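Local coordinates for peptidase M16 inactive domain family protein (Pseudomonas fluorescens, PDB 3GWB) that belongs to the M16 metallopeptidase family and carries its inactive domain, so hydrolase activity of its own is uncertain, at residues 291-296 and 327-332. Sequence-based numbering, arbitrary orientation.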
loop_
_atom_site.group_PDB
_atom_site.type_symbol
_atom_site.label_atom_id
_atom_site.label_comp_id
_atom_site.label_asym_id
_atom_site.label_seq_id
_atom_site.Cartn_x
_atom_site.Cartn_y
_atom_site.Cartn_z
ATOM N N GLU A 291 -27.824 1.158 -2.225
ATOM C CA GLU A 291 -28.834 0.104 -2.289
ATOM C C GLU A 291 -30.145 0.453 -2.995
ATOM O O GLU A 291 -30.518 -0.187 -3.982
ATOM C CB GLU A 291 -29.141 -0.388 -0.872
ATOM C CG GLU A 291 -30.159 -1.504 -0.813
ATOM C CD GLU A 291 -29.754 -2.674 -1.674
ATOM O OE1 GLU A 291 -28.636 -3.198 -1.466
ATOM O OE2 GLU A 291 -30.551 -3.066 -2.557
ATOM N N LYS A 292 -30.852 1.454 -2.481
ATOM C CA LYS A 292 -32.131 1.867 -3.051
ATOM C C LYS A 292 -32.043 2.733 -4.309
ATOM O O LYS A 292 -32.853 2.589 -5.225
ATOM C CB LYS A 292 -32.953 2.619 -1.996
ATOM C CG LYS A 292 -33.277 1.821 -0.737
ATOM C CD LYS A 292 -34.095 2.660 0.246
ATOM C CE LYS A 292 -34.444 1.875 1.503
ATOM N NZ LYS A 292 -35.195 2.706 2.493
ATOM N N ARG A 293 -31.062 3.627 -4.359
ATOM C CA ARG A 293 -30.922 4.543 -5.487
ATOM C C ARG A 293 -29.809 4.246 -6.490
ATOM O O ARG A 293 -29.815 4.789 -7.593
ATOM C CB ARG A 293 -30.728 5.965 -4.961
ATOM C CG ARG A 293 -31.794 6.954 -5.375
ATOM C CD ARG A 293 -32.992 6.929 -4.447
ATOM N NE ARG A 293 -32.607 7.190 -3.065
ATOM C CZ ARG A 293 -33.454 7.531 -2.096
ATOM N NH1 ARG A 293 -34.746 7.662 -2.352
ATOM N NH2 ARG A 293 -33.008 7.720 -0.862
ATOM N N GLY A 294 -28.846 3.411 -6.109
ATOM C CA GLY A 294 -27.748 3.099 -7.008
ATOM C C GLY A 294 -26.993 4.334 -7.477
ATOM O O GLY A 294 -26.576 4.412 -8.633
ATOM N N LEU A 295 -26.800 5.296 -6.577
ATOM C CA LEU A 295 -26.110 6.542 -6.912
ATOM C C LEU A 295 -24.611 6.574 -6.609
ATOM O O LEU A 295 -23.936 7.562 -6.912
ATOM C CB LEU A 295 -26.787 7.709 -6.193
ATOM C CG LEU A 295 -28.176 8.078 -6.714
ATOM C CD1 LEU A 295 -28.901 8.935 -5.691
ATOM C CD2 LEU A 295 -28.033 8.813 -8.051
ATOM N N THR A 296 -24.087 5.502 -6.023
ATOM C CA THR A 296 -22.672 5.457 -5.679
ATOM C C THR A 296 -22.225 4.049 -5.303
ATOM O O THR A 296 -23.046 3.174 -5.049
ATOM C CB THR A 296 -22.389 6.372 -4.482
ATOM O OG1 THR A 296 -20.987 6.384 -4.195
ATOM C CG2 THR A 296 -23.130 5.866 -3.267
ATOM N N LEU A 327 -26.402 15.043 -3.184
ATOM C CA LEU A 327 -25.984 15.830 -2.030
ATOM C C LEU A 327 -27.176 16.154 -1.134
ATOM O O LEU A 327 -27.061 16.140 0.090
ATOM C CB LEU A 327 -25.309 17.131 -2.479
ATOM C CG LEU A 327 -24.900 18.095 -1.355
ATOM C CD1 LEU A 327 -23.861 17.444 -0.459
ATOM C CD2 LEU A 327 -24.347 19.382 -1.956
ATOM N N LYS A 328 -28.316 16.460 -1.751
ATOM C CA LYS A 328 -29.528 16.775 -1.004
ATOM C C LYS A 328 -29.970 15.535 -0.249
ATOM O O LYS A 328 -30.364 15.617 0.912
ATOM C CB LYS A 328 -30.655 17.201 -1.946
ATOM C CG LYS A 328 -30.331 18.382 -2.839
ATOM C CD LYS A 328 -30.167 19.666 -2.048
ATOM C CE LYS A 328 -29.917 20.852 -2.977
ATOM N NZ LYS A 328 -31.001 21.012 -3.985
ATOM N N LEU A 329 -29.916 14.391 -0.928
ATOM C CA LEU A 329 -30.309 13.117 -0.337
ATOM C C LEU A 329 -29.471 12.802 0.897
ATOM O O LEU A 329 -30.011 12.488 1.953
ATOM C CB LEU A 329 -30.163 11.979 -1.361
ATOM C CG LEU A 329 -30.327 10.533 -0.870
ATOM C CD1 LEU A 329 -31.743 10.316 -0.354
ATOM C CD2 LEU A 329 -30.013 9.558 -2.004
ATOM N N VAL A 330 -28.151 12.885 0.756
ATOM C CA VAL A 330 -27.256 12.600 1.874
ATOM C C VAL A 330 -27.586 13.508 3.051
ATOM O O VAL A 330 -27.650 13.057 4.195
ATOM C CB VAL A 330 -25.778 12.803 1.472
ATOM C CG1 VAL A 330 -24.883 12.743 2.698
ATOM C CG2 VAL A 330 -25.364 11.724 0.489
ATOM N N GLN A 331 -27.787 14.792 2.772
ATOM C CA GLN A 331 -28.120 15.742 3.828
ATOM C C GLN A 331 -29.434 15.359 4.512
ATOM O O GLN A 331 -29.533 15.412 5.735
ATOM C CB GLN A 331 -28.223 17.161 3.263
ATOM C CG GLN A 331 -26.891 17.743 2.826
ATOM C CD GLN A 331 -27.017 19.158 2.293
ATOM O OE1 GLN A 331 -27.680 19.394 1.281
ATOM N NE2 GLN A 331 -26.380 20.108 2.971
ATOM N N ASP A 332 -30.434 14.971 3.724
ATOM C CA ASP A 332 -31.731 14.578 4.274
ATOM C C ASP A 332 -31.571 13.320 5.112
ATOM O O ASP A 332 -32.151 13.210 6.188
ATOM C CB ASP A 332 -32.752 14.308 3.162
ATOM C CG ASP A 332 -33.003 15.520 2.287
ATOM O OD1 ASP A 332 -33.216 16.622 2.839
ATOM O OD2 ASP A 332 -33.000 15.368 1.043
#
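Leu329 pushes both of its methyl groups against Arg293, overlapping the terminal part of the side chain at an oblique angle to the guanidinium plane. The two side chains approach from opposite directions. CD2 of Leu329 lies 3.7 Å from NE of Arg293, while CD1 of Leu329 is modelled 2.9 Å from NH2 of Arg293, too short for a relaxed van der Waals contact and therefore doubtful in detail. The bends of the arginine chain at chi2 (86°) and chi3 (57°), added to a chi1 away from the staggered positions, bring the guanidinium alongside the leucine methyls. Its NE is already engaged in a hydrogen bond outside this contact, which would steady the group, whereas NH2 makes a weak, long ion pair with Glu288 of helix 284-292. Glu288 also forms a salt bridge with Lys292.

Leu295 adds a smaller apolar touch, its CD1 resting 3.9 Å from CD2 of Leu329, the same methyl that meets NE. Leu329 thus reaches across to two residues of the opposing turn, with CG anti to its backbone N (chi1 171°) carrying the branch outward from the helix. Val289 lies against both leucines and continues the apolar patch onto helix 284-292. Gly294, with positive phi, turns the chain just after that helix, and a backbone hydrogen bond links Leu295 to Val289. On the neighbouring face of helix 323-340, Val330 packs on Leu285 and on strand 311-319.

With just 122 Å² buried, this is a small surface contact at the margin of a helix-helix interface, joining the loop that leaves helix 284-292 to the flank of helix 323-340 in the helical layer of an M16-type alpha/beta domain.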